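Local coordinates for capsid fiber protein (Bacillus phage phi29, PDB 6QYY) that probably forms the base of the trimeric head fibers that decorate the capsid of the tailed phage phi29, at residues N12-A15 with Y16-L19; D46-K49 with G50-T53. All coordinates share one frame; numbering follows the deposited sequence.

Contact 1. Residues N12-A15 with Y16-L19; sequences NVMA and YRLL
Met14, Ala15, Tyr16 and Arg17 make a type II beta turn, with Tyr16 in the left-handed region (phi 66°) and the reversal closed weakly by Arg17 N on Met14 O at 3.5 Å, its N-H bent well away from the acceptor. The two corner residues of the turn touch each other directly: Ala15 CB sits over one face of the Tyr16 ring, offset toward the rim on the CD2 and CE2 side. This CH-pi contact places the methyl carbon CB of Ala15 4.0 Å from the ring centroid of Tyr16. On another side of the turn, Met14 and Arg17 run side by side in the same direction, with Met14 CB against Arg17 CG. Farther out, the thioether reaches the guanidinium, the sulfur over one face and the methyl closer still, Met14 CE lying 3.2 Å from Arg17 NH1. The bend at chi3 of Met14 (-80°) turns this methyl toward the two terminal nitrogens. Arg17 NH1 is also held by the backbone oxygen of Asp82, whereas the buried NE has no polar partner. Where the chain enters and leaves the turn, Val13 and Leu19 cross at about a right angle and meet through Val13 CG1 and Leu19 CD2, 3.6 Å apart, a small apolar contact between buried side chains. The turn thus carries the loop after strand 3-9 into strand 18-23. Backbone bonds tie Tyr16 and Arg17 to Ala43, and their side chains pack on Ile66 of strand 62-66, linking the turn to the second, antiparallel sheet.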
loop_
_atom_site.group_PDB
_atom_site.type_symbol
_atom_site.label_atom_id
_atom_site.label_comp_id
_atom_site.label_asym_id
_atom_site.label_seq_id
_atom_site.Cartn_x
_atom_site.Cartn_y
_atom_site.Cartn_z
ATOM N N ASN A 12 0.237 -27.399 5.554
ATOM C CA ASN A 12 -0.698 -27.335 4.439
ATOM C C ASN A 12 -1.299 -25.937 4.325
ATOM O O ASN A 12 -1.652 -25.314 5.329
ATOM C CB ASN A 12 -1.797 -28.384 4.606
ATOM C CG ASN A 12 -1.273 -29.805 4.462
ATOM O OD1 ASN A 12 -0.580 -30.133 3.492
ATOM N ND2 ASN A 12 -1.614 -30.657 5.417
ATOM N N VAL A 13 -1.383 -25.433 3.096
ATOM C CA VAL A 13 -1.921 -24.105 2.825
ATOM C C VAL A 13 -3.122 -24.259 1.901
ATOM O O VAL A 13 -3.030 -24.903 0.845
ATOM C CB VAL A 13 -0.863 -23.171 2.208
ATOM C CG1 VAL A 13 -1.511 -21.909 1.634
ATOM C CG2 VAL A 13 0.204 -22.806 3.242
ATOM N N MET A 14 -4.244 -23.676 2.293
ATOM C CA MET A 14 -5.430 -23.730 1.458
ATOM C C MET A 14 -5.621 -22.413 0.725
ATOM O O MET A 14 -5.147 -21.357 1.161
ATOM C CB MET A 14 -6.653 -24.079 2.295
ATOM C CG MET A 14 -6.530 -25.499 2.808
ATOM S SD MET A 14 -8.073 -26.183 3.362
ATOM C CE MET A 14 -8.188 -25.459 4.993
ATOM N N ALA A 15 -6.287 -22.494 -0.422
ATOM C CA ALA A 15 -6.486 -21.301 -1.232
ATOM C C ALA A 15 -7.356 -20.298 -0.487
ATOM O O ALA A 15 -8.231 -20.664 0.301
ATOM C CB ALA A 15 -7.115 -21.671 -2.579
ATOM N N TYR A 16 -7.087 -19.014 -0.728
ATOM C CA TYR A 16 -7.855 -17.913 -0.150
ATOM C C TYR A 16 -7.702 -17.839 1.361
ATOM O O TYR A 16 -8.614 -17.389 2.053
ATOM C CB TYR A 16 -9.339 -17.986 -0.537
ATOM C CG TYR A 16 -9.457 -18.259 -2.013
ATOM C CD1 TYR A 16 -8.868 -17.387 -2.927
ATOM C CD2 TYR A 16 -10.048 -19.429 -2.498
ATOM C CE1 TYR A 16 -8.907 -17.628 -4.290
ATOM C CE2 TYR A 16 -10.101 -19.681 -3.887
ATOM C CZ TYR A 16 -9.522 -18.768 -4.763
ATOM O OH TYR A 16 -9.541 -18.973 -6.120
ATOM N N ARG A 17 -6.550 -18.253 1.874
ATOM C CA ARG A 17 -6.238 -18.108 3.285
ATOM C C ARG A 17 -5.068 -17.155 3.462
ATOM O O ARG A 17 -4.185 -17.046 2.602
ATOM C CB ARG A 17 -5.920 -19.460 3.920
ATOM C CG ARG A 17 -7.024 -20.489 3.730
ATOM C CD ARG A 17 -8.259 -20.129 4.530
ATOM N NE ARG A 17 -9.324 -21.118 4.352
ATOM C CZ ARG A 17 -9.467 -22.203 5.103
ATOM N NH1 ARG A 17 -8.611 -22.447 6.083
ATOM N NH2 ARG A 17 -10.466 -23.049 4.874
ATOM N N LEU A 18 -5.091 -16.437 4.576
ATOM C CA LEU A 18 -4.036 -15.479 4.872
ATOM C C LEU A 18 -2.740 -16.209 5.197
ATOM O O LEU A 18 -2.756 -17.277 5.818
ATOM C CB LEU A 18 -4.444 -14.599 6.060
ATOM C CG LEU A 18 -5.756 -13.841 5.822
ATOM C CD1 LEU A 18 -6.342 -13.378 7.164
ATOM C CD2 LEU A 18 -5.548 -12.672 4.854
ATOM N N LEU A 19 -1.617 -15.623 4.780
ATOM C CA LEU A 19 -0.312 -16.265 4.880
ATOM C C LEU A 19 0.659 -15.463 5.740
ATOM O O LEU A 19 0.626 -14.222 5.778
ATOM C CB LEU A 19 0.332 -16.452 3.506
ATOM C CG LEU A 19 -0.374 -17.315 2.471
ATOM C CD1 LEU A 19 0.390 -17.222 1.138
ATOM C CD2 LEU A 19 -0.476 -18.757 2.975
#

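Contact 2. Residues D46-K49 with G50-T53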
loop_
_atom_site.group_PDB
_atom_site.type_symbol
_atom_site.label_atom_id
_atom_site.label_comp_id
_atom_site.label_asym_id
_atom_site.label_seq_id
_atom_site.Cartn_x
_atom_site.Cartn_y
_atom_site.Cartn_z
ATOM N N ASP A 46 -3.780 -23.844 -3.376
ATOM C CA ASP A 46 -3.591 -24.806 -2.302
ATOM C C ASP A 46 -2.207 -25.439 -2.457
ATOM O O ASP A 46 -1.842 -25.861 -3.557
ATOM C CB ASP A 46 -4.698 -25.865 -2.401
ATOM C CG ASP A 46 -4.735 -26.823 -1.222
ATOM O OD1 ASP A 46 -3.780 -27.617 -1.049
ATOM O OD2 ASP A 46 -5.767 -26.839 -0.509
ATOM N N VAL A 47 -1.424 -25.482 -1.378
ATOM C CA VAL A 47 -0.087 -26.080 -1.408
ATOM C C VAL A 47 0.020 -27.117 -0.293
ATOM O O VAL A 47 -0.343 -26.840 0.856
ATOM C CB VAL A 47 1.032 -25.038 -1.243
ATOM C CG1 VAL A 47 2.395 -25.713 -1.481
ATOM C CG2 VAL A 47 0.834 -23.848 -2.198
ATOM N N ASP A 48 0.547 -28.293 -0.625
ATOM C CA ASP A 48 0.719 -29.334 0.379
ATOM C C ASP A 48 2.008 -29.114 1.161
ATOM O O ASP A 48 3.014 -28.637 0.625
ATOM C CB ASP A 48 0.727 -30.717 -0.273
ATOM C CG ASP A 48 -0.570 -31.017 -1.016
ATOM O OD1 ASP A 48 -1.597 -30.355 -0.727
ATOM O OD2 ASP A 48 -0.558 -31.910 -1.891
ATOM N N LYS A 49 1.961 -29.478 2.442
ATOM C CA LYS A 49 3.099 -29.322 3.343
ATOM C C LYS A 49 4.377 -29.883 2.728
ATOM O O LYS A 49 4.396 -31.005 2.216
ATOM C CB LYS A 49 2.803 -30.032 4.671
ATOM C CG LYS A 49 4.040 -30.302 5.519
ATOM C CD LYS A 49 3.670 -30.552 6.975
ATOM C CE LYS A 49 4.767 -31.304 7.699
ATOM N NZ LYS A 49 4.488 -31.422 9.155
ATOM N N GLY A 50 5.447 -29.093 2.783
ATOM C CA GLY A 50 6.727 -29.479 2.240
ATOM C C GLY A 50 6.897 -29.295 0.748
ATOM O O GLY A 50 7.997 -29.521 0.241
ATOM N N ASP A 51 5.864 -28.879 0.026
ATOM C CA ASP A 51 6.002 -28.691 -1.409
ATOM C C ASP A 51 6.484 -27.287 -1.726
ATOM O O ASP A 51 6.229 -26.336 -0.983
ATOM C CB ASP A 51 4.680 -28.929 -2.136
ATOM C CG ASP A 51 4.386 -30.407 -2.350
ATOM O OD1 ASP A 51 5.225 -31.251 -1.956
ATOM O OD2 ASP A 51 3.319 -30.717 -2.920
ATOM N N LEU A 52 7.183 -27.170 -2.845
ATOM C CA LEU A 52 7.509 -25.857 -3.370
ATOM C C LEU A 52 6.284 -25.238 -4.022
ATOM O O LEU A 52 5.346 -25.928 -4.431
ATOM C CB LEU A 52 8.640 -25.935 -4.386
ATOM C CG LEU A 52 9.960 -26.388 -3.798
ATOM C CD1 LEU A 52 10.925 -26.730 -4.905
ATOM C CD2 LEU A 52 10.504 -25.288 -2.915
ATOM N N THR A 53 6.302 -23.910 -4.109
ATOM C CA THR A 53 5.218 -23.171 -4.728
ATOM C C THR A 53 5.761 -21.828 -5.180
ATOM O O THR A 53 6.699 -21.290 -4.592
ATOM C CB THR A 53 4.018 -22.978 -3.783
ATOM O OG1 THR A 53 2.896 -22.467 -4.519
ATOM C CG2 THR A 53 4.347 -22.028 -2.652
HETATM O O HOH W 1 1.485 -28.717 -3.396
HETATM O O HOH W 2 5.670 -32.662 0.164
#
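Val47 and Thr53 close the base of a type II beta turn running from Asp48 to Asp51, and they form the more closely packed part of this local contact, with Val47 buried. The two branched side chains approach at a slant: Val47 CG2 comes within 3.4 Å of Thr53 OG1 and lies close to Thr53 CB, while Val47 CG1 faces the backbone oxygen and CB of Asp51. With chi1 at -172°, Val47 sets CG1 anti to its own nitrogen, and both methyls bear on the returning chain. Above them the turn is fastened by Asp51 N to Asp48 O at 2.9 Å, a fairly straight bond (156° at the hydrogen). Gly50 takes the third position with a positive phi, as is usual in type II turns.

The outer side is polar and wet. Asp48 and Asp51 extend side by side from the two ends of the turn, their carboxylate planes 41° apart and their OD2 atoms, Asp48 to Asp51, separated by 4.2 Å. Each carboxylate oxygen of Asp51 accepts from a water that also bonds to the preceding segment: one water spans Asp51 OD2 and Asp48 N, the other donates to both its partners, its oxygen 2.6 Å from Asp51 OD1 and 2.9 Å from Lys49 O. Lys49, second in the turn, sends its extended chain outward, with only CB and CG near Gly50 N. The turn leads into strand 52-57, an outer strand of the mixed sheet, its backbone bonded at Gly50, Asp51 and Thr53 to Ala9 and Ala7 of strand 3-9. Two like charges this near would probably repel, and the water bonds to Asp51 may ease the cost; closure rests on the backbone bond, with the Val47 methyls packed against Thr53 beneath it.

Contact 1 precedes contact 2 along the chain, and their centres lie 10 Å apart on the same side of the chain's centre. Each is a type II turn leading into a strand of the mixed sheet: 18-23, beside the short edge strand 41-42, and 52-57 at the other edge. The leading segments, 12-15 and 46-49, run in opposite directions next to each other and are probably hydrogen-bonded through Val13 O to Val47 N and Asn12 OD1 to Lys49 N, both 2.8 Å. These bonds join the loops ahead of strands 18-23 and 52-57. Contact 1 is central and contact 2 peripheral, about 7 and 17 Å from the chain's centre. Neither touches another subunit of the trimer.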